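Long-range contact in putative outer membrane protein (LpxR) (Salmonella typhimurium, PDB 3FID), which probably removes acyl chains from the lipid A part of lipopolysaccharide in the outer membrane, as a metal-binding beta-barrel enzyme: residues 140-153 with 164-176. Sequence-based numbering, arbitrary orientation.
Sequences RYGYTAKGMVSLTP and FYPEVSAVGGNLF. With CXE (pentaethylene glycol monodecyl ether), chain M.
Leu151 and Pro166 meet on the outer face of an antiparallel beta hairpin. The hairpin is part of the wall of an outer-membrane beta-barrel. The two side chains stand roughly perpendicular, with Leu151 CB 4.1 Å from Pro166 CG. Val149 and Val168 form the neighbouring hydrogen-bonded pair on the same face. A pentaethylene glycol monodecyl ether molecule lies over these residues, and Leu151 CG comes within 3.7 Å of its C9. The detergent probably marks surface that faces lipid in the membrane.

Paired backbone bonds link Val149 with Val168, Gly147 with Ala170 and Ala145 with Gly172. The opposite face of the sheet carries Lys146, Met148, Ser150, Glu167, Ser169 and Val171, and faces the barrel interior. There Lys146 CG lies beside Val171 CG2, while its amine leads away to a salt bridge with Asp104, a zinc ligand. Met148 CG packs 3.3 Å from Ser169 OG. Ser169 OG also donates to Glu167 OE1 on the syn side of the carboxylate. The chain of Glu167 bends at chi2 (85°), which turns the carboxylate forward along its own strand, over toward this hydroxyl.

Toward Arg140 the regular pairing gives way to side-chain bonds. Gly173 CA sits over the face of the Tyr143 ring in a CH-pi contact, 3.9 Å from the centroid. The Asn174 amide then bridges two backbone positions of the facing strand. Its OD1 accepts from Tyr143 N at 3.2 Å, and its ND2 donates to Tyr141 O at 2.9 Å. The Arg140 and Asn174 side chains run antiparallel to one another, with the guanidinium nearly parallel to the side-chain amide. Arg140 NH1 reaches Asn174 O at 2.9 Å, in the planes of both the guanidinium and the carbonyl.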
loop_
_atom_site.group_PDB
_atom_site.type_symbol
_atom_site.label_atom_id
_atom_site.label_comp_id
_atom_site.label_asym_id
_atom_site.label_seq_id
_atom_site.Cartn_x
_atom_site.Cartn_y
_atom_site.Cartn_z
ATOM N N ARG A 140 -11.077 4.194 -16.303
ATOM C CA ARG A 140 -11.057 5.611 -16.011
ATOM C C ARG A 140 -9.610 5.983 -15.794
ATOM O O ARG A 140 -8.939 5.385 -14.965
ATOM C CB ARG A 140 -11.890 6.002 -14.795
ATOM C CG ARG A 140 -11.780 7.501 -14.541
ATOM C CD ARG A 140 -12.537 7.956 -13.346
ATOM N NE ARG A 140 -13.979 7.831 -13.509
ATOM C CZ ARG A 140 -14.846 8.157 -12.551
ATOM N NH1 ARG A 140 -14.400 8.630 -11.376
ATOM N NH2 ARG A 140 -16.148 8.012 -12.757
ATOM N N TYR A 141 -9.135 6.935 -16.594
ATOM C CA TYR A 141 -7.770 7.438 -16.520
ATOM C C TYR A 141 -7.830 8.601 -15.588
ATOM O O TYR A 141 -8.853 9.298 -15.528
ATOM C CB TYR A 141 -7.300 7.918 -17.898
ATOM C CG TYR A 141 -6.759 6.804 -18.729
ATOM C CD1 TYR A 141 -5.393 6.523 -18.744
ATOM C CD2 TYR A 141 -7.618 6.001 -19.497
ATOM C CE1 TYR A 141 -4.879 5.449 -19.491
ATOM C CE2 TYR A 141 -7.110 4.944 -20.255
ATOM C CZ TYR A 141 -5.738 4.678 -20.241
ATOM O OH TYR A 141 -5.245 3.640 -20.986
ATOM N N GLY A 142 -6.759 8.828 -14.839
ATOM C CA GLY A 142 -6.798 9.932 -13.903
ATOM C C GLY A 142 -5.480 10.224 -13.242
ATOM O O GLY A 142 -4.434 9.752 -13.671
ATOM N N TYR A 143 -5.559 11.020 -12.195
ATOM C CA TYR A 143 -4.399 11.449 -11.451
ATOM C C TYR A 143 -4.729 11.306 -9.962
ATOM O O TYR A 143 -5.916 11.312 -9.570
ATOM C CB TYR A 143 -4.092 12.906 -11.797
ATOM C CG TYR A 143 -5.086 13.877 -11.191
ATOM C CD1 TYR A 143 -6.315 14.123 -11.814
ATOM C CD2 TYR A 143 -4.808 14.538 -9.983
ATOM C CE1 TYR A 143 -7.242 14.998 -11.257
ATOM C CE2 TYR A 143 -5.730 15.418 -9.420
ATOM C CZ TYR A 143 -6.940 15.647 -10.072
ATOM O OH TYR A 143 -7.870 16.513 -9.530
ATOM N N THR A 144 -3.688 11.143 -9.144
ATOM C CA THR A 144 -3.840 11.306 -7.708
ATOM C C THR A 144 -2.906 12.436 -7.281
ATOM O O THR A 144 -1.818 12.557 -7.815
ATOM C CB THR A 144 -3.577 9.985 -6.884
ATOM O OG1 THR A 144 -2.191 9.576 -6.995
ATOM C CG2 THR A 144 -4.456 8.867 -7.404
ATOM N N ALA A 145 -3.373 13.287 -6.372
ATOM C CA ALA A 145 -2.553 14.311 -5.724
ATOM C C ALA A 145 -2.465 13.881 -4.273
ATOM O O ALA A 145 -3.491 13.622 -3.652
ATOM C CB ALA A 145 -3.239 15.681 -5.829
ATOM N N LYS A 146 -1.244 13.789 -3.749
ATOM C CA LYS A 146 -1.008 13.160 -2.445
ATOM C C LYS A 146 -0.215 14.076 -1.531
ATOM O O LYS A 146 0.709 14.761 -1.969
ATOM C CB LYS A 146 -0.229 11.849 -2.626
ATOM C CG LYS A 146 -0.969 10.795 -3.459
ATOM C CD LYS A 146 -0.147 9.548 -3.622
ATOM C CE LYS A 146 0.874 9.706 -4.716
ATOM N NZ LYS A 146 1.773 8.521 -4.743
ATOM N N GLY A 147 -0.537 14.061 -0.250
ATOM C CA GLY A 147 0.271 14.853 0.684
ATOM C C GLY A 147 0.250 14.205 2.046
ATOM O O GLY A 147 -0.737 13.554 2.408
ATOM N N MET A 148 1.348 14.374 2.787
ATOM C CA MET A 148 1.424 13.897 4.164
ATOM C C MET A 148 2.208 14.893 5.007
ATOM O O MET A 148 3.190 15.471 4.540
ATOM C CB MET A 148 2.084 12.519 4.223
ATOM C CG MET A 148 2.079 11.898 5.613
ATOM S SD MET A 148 2.983 10.354 5.646
ATOM C CE MET A 148 4.529 11.031 6.272
ATOM N N VAL A 149 1.745 15.123 6.232
ATOM C CA VAL A 149 2.587 15.777 7.234
ATOM C C VAL A 149 2.607 14.984 8.527
ATOM O O VAL A 149 1.578 14.502 8.982
ATOM C CB VAL A 149 2.190 17.261 7.481
ATOM C CG1 VAL A 149 0.775 17.378 7.967
ATOM C CG2 VAL A 149 3.150 17.911 8.489
ATOM N N SER A 150 3.796 14.891 9.122
ATOM C CA SER A 150 4.008 14.107 10.323
ATOM C C SER A 150 4.849 14.930 11.275
ATOM O O SER A 150 5.799 15.570 10.849
ATOM C CB SER A 150 4.782 12.824 9.970
ATOM O OG SER A 150 4.987 12.025 11.121
ATOM N N LEU A 151 4.479 14.933 12.555
ATOM C CA LEU A 151 5.377 15.395 13.598
ATOM C C LEU A 151 6.281 14.232 13.952
ATOM O O LEU A 151 5.901 13.066 13.783
ATOM C CB LEU A 151 4.597 15.855 14.834
ATOM C CG LEU A 151 3.603 16.992 14.617
ATOM C CD1 LEU A 151 2.740 17.121 15.877
ATOM C CD2 LEU A 151 4.324 18.311 14.314
ATOM N N THR A 152 7.489 14.545 14.405
ATOM C CA THR A 152 8.526 13.530 14.565
ATOM C C THR A 152 9.276 13.545 15.926
ATOM O O THR A 152 10.510 13.436 15.950
ATOM C CB THR A 152 9.569 13.603 13.400
ATOM O OG1 THR A 152 10.313 14.821 13.495
ATOM C CG2 THR A 152 8.903 13.569 12.047
ATOM N N PRO A 153 8.541 13.651 17.056
ATOM C CA PRO A 153 9.280 13.564 18.323
ATOM C C PRO A 153 9.875 12.156 18.511
ATOM O O PRO A 153 9.200 11.135 18.305
ATOM C CB PRO A 153 8.210 13.842 19.384
ATOM C CG PRO A 153 6.888 13.386 18.722
ATOM C CD PRO A 153 7.088 13.832 17.270
ATOM N N PHE A 164 7.462 8.673 18.030
ATOM C CA PHE A 164 5.991 8.677 17.938
ATOM C C PHE A 164 5.677 9.615 16.794
ATOM O O PHE A 164 6.139 10.758 16.783
ATOM C CB PHE A 164 5.379 9.193 19.254
ATOM C CG PHE A 164 3.892 9.480 19.190
ATOM C CD1 PHE A 164 2.970 8.459 18.923
ATOM C CD2 PHE A 164 3.411 10.787 19.442
ATOM C CE1 PHE A 164 1.597 8.725 18.876
ATOM C CE2 PHE A 164 2.048 11.064 19.407
ATOM C CZ PHE A 164 1.135 10.024 19.122
ATOM N N TYR A 165 4.906 9.159 15.810
ATOM C CA TYR A 165 4.780 9.968 14.600
ATOM C C TYR A 165 3.320 10.183 14.233
ATOM O O TYR A 165 2.795 9.458 13.389
ATOM C CB TYR A 165 5.566 9.319 13.435
ATOM C CG TYR A 165 6.993 8.974 13.817
ATOM C CD1 TYR A 165 7.349 7.696 14.222
ATOM C CD2 TYR A 165 7.982 9.958 13.794
ATOM C CE1 TYR A 165 8.661 7.401 14.596
ATOM C CE2 TYR A 165 9.269 9.673 14.164
ATOM C CZ TYR A 165 9.602 8.395 14.563
ATOM O OH TYR A 165 10.891 8.146 14.938
ATOM N N PRO A 166 2.658 11.167 14.880
ATOM C CA PRO A 166 1.297 11.484 14.474
ATOM C C PRO A 166 1.339 12.221 13.143
ATOM O O PRO A 166 2.299 13.001 12.870
ATOM C CB PRO A 166 0.776 12.359 15.623
ATOM C CG PRO A 166 1.966 13.039 16.154
ATOM C CD PRO A 166 3.115 12.034 15.987
ATOM N N GLU A 167 0.348 11.930 12.296
ATOM C CA GLU A 167 0.374 12.347 10.903
ATOM C C GLU A 167 -1.041 12.599 10.364
ATOM O O GLU A 167 -2.036 12.037 10.866
ATOM C CB GLU A 167 1.147 11.319 10.028
ATOM C CG GLU A 167 0.527 9.882 9.968
ATOM C CD GLU A 167 -0.550 9.752 8.909
ATOM O OE1 GLU A 167 -0.592 10.526 7.940
ATOM O OE2 GLU A 167 -1.405 8.778 9.068
ATOM N N VAL A 168 -1.112 13.488 9.377
ATOM C CA VAL A 168 -2.302 13.716 8.548
ATOM C C VAL A 168 -1.930 13.493 7.077
ATOM O O VAL A 168 -0.859 13.929 6.626
ATOM C CB VAL A 168 -2.864 15.165 8.733
ATOM C CG1 VAL A 168 -4.119 15.379 7.858
ATOM C CG2 VAL A 168 -3.204 15.401 10.194
ATOM N N SER A 169 -2.801 12.797 6.345
ATOM C CA SER A 169 -2.579 12.542 4.932
ATOM C C SER A 169 -3.778 12.946 4.126
ATOM O O SER A 169 -4.897 12.949 4.624
ATOM C CB SER A 169 -2.315 11.060 4.688
ATOM O OG SER A 169 -1.015 10.722 5.146
ATOM N N ALA A 170 -3.552 13.227 2.852
ATOM C CA ALA A 170 -4.634 13.630 1.974
ATOM C C ALA A 170 -4.355 13.147 0.554
ATOM O O ALA A 170 -3.212 13.244 0.049
ATOM C CB ALA A 170 -4.805 15.150 2.022
ATOM N N VAL A 171 -5.387 12.595 -0.075
ATOM C CA VAL A 171 -5.337 12.187 -1.484
ATOM C C VAL A 171 -6.557 12.781 -2.181
ATOM O O VAL A 171 -7.648 12.779 -1.631
ATOM C CB VAL A 171 -5.323 10.625 -1.642
ATOM C CG1 VAL A 171 -5.301 10.206 -3.099
ATOM C CG2 VAL A 171 -4.089 10.046 -0.935
ATOM N N GLY A 172 -6.350 13.307 -3.387
ATOM C CA GLY A 172 -7.470 13.782 -4.198
ATOM C C GLY A 172 -7.305 13.415 -5.659
ATOM O O GLY A 172 -6.246 12.931 -6.073
ATOM N N GLY A 173 -8.350 13.691 -6.437
ATOM C CA GLY A 173 -8.395 13.333 -7.847
ATOM C C GLY A 173 -9.648 12.542 -8.179
ATOM O O GLY A 173 -10.586 12.478 -7.373
ATOM N N ASN A 174 -9.648 11.916 -9.356
ATOM C CA ASN A 174 -10.849 11.266 -9.893
ATOM C C ASN A 174 -10.831 9.748 -9.745
ATOM O O ASN A 174 -11.744 9.050 -10.205
ATOM C CB ASN A 174 -11.090 11.688 -11.360
ATOM C CG ASN A 174 -9.953 11.258 -12.316
ATOM O OD1 ASN A 174 -8.760 11.249 -11.939
ATOM N ND2 ASN A 174 -10.319 10.957 -13.579
ATOM N N LEU A 175 -9.810 9.239 -9.053
ATOM C CA LEU A 175 -9.718 7.809 -8.789
ATOM C C LEU A 175 -9.900 7.523 -7.295
ATOM O O LEU A 175 -10.762 6.712 -6.932
ATOM C CB LEU A 175 -8.373 7.251 -9.278
ATOM C CG LEU A 175 -7.952 7.533 -10.723
ATOM C CD1 LEU A 175 -6.651 6.875 -10.988
ATOM C CD2 LEU A 175 -8.990 6.985 -11.677
ATOM N N PHE A 176 -9.092 8.179 -6.450
ATOM C CA PHE A 176 -9.206 8.081 -4.979
ATOM C C PHE A 176 -9.159 9.457 -4.327
ATOM O O PHE A 176 -8.377 10.339 -4.729
ATOM C CB PHE A 176 -8.060 7.259 -4.361
ATOM C CG PHE A 176 -7.871 5.898 -4.976
ATOM C CD1 PHE A 176 -8.584 4.781 -4.502
ATOM C CD2 PHE A 176 -6.976 5.731 -6.025
ATOM C CE1 PHE A 176 -8.384 3.523 -5.077
ATOM C CE2 PHE A 176 -6.759 4.494 -6.585
ATOM C CZ PHE A 176 -7.456 3.372 -6.122
HETATM C C1 CXE M . 5.541 25.771 9.891
HETATM C C2 CXE M . 4.118 25.249 9.891
HETATM C C3 CXE M . 3.929 24.132 10.918
HETATM C C4 CXE M . 3.011 23.021 10.405
HETATM C C5 CXE M . 2.399 22.210 11.547
HETATM C C6 CXE M . 1.876 20.875 11.023
HETATM C C7 CXE M . 1.567 19.856 12.123
HETATM C C8 CXE M . 0.681 18.738 11.569
HETATM C C9 CXE M . 0.701 17.450 12.395
HETATM C C10 CXE M . -0.710 16.897 12.575
HETATM O O11 CXE M . -0.667 15.632 13.232
HETATM C C12 CXE M . -1.768 15.420 14.133
HETATM C C13 CXE M . -2.607 14.192 13.740
HETATM O O14 CXE M . -3.022 13.448 14.892
HETATM C C15 CXE M . -3.673 12.214 14.573
HETATM C C16 CXE M . -3.402 11.137 15.630
HETATM O O17 CXE M . -4.569 10.315 15.782
HETATM C C18 CXE M . -4.328 8.903 15.866
HETATM C C19 CXE M . -5.656 8.141 15.940
HETATM O O20 CXE M . -5.796 7.226 14.841
HETATM C C21 CXE M . -7.081 6.599 14.749
HETATM C C22 CXE M . -6.878 5.102 14.944
HETATM O O23 CXE M . -8.078 4.359 14.752
HETATM C C24 CXE M . -8.080 3.157 15.519
HETATM C C25 CXE M . -9.341 3.120 16.356
HETATM O O26 CXE M . -9.273 2.034 17.263
HETATM O O HOH W 1 -7.439 10.235 -7.440
#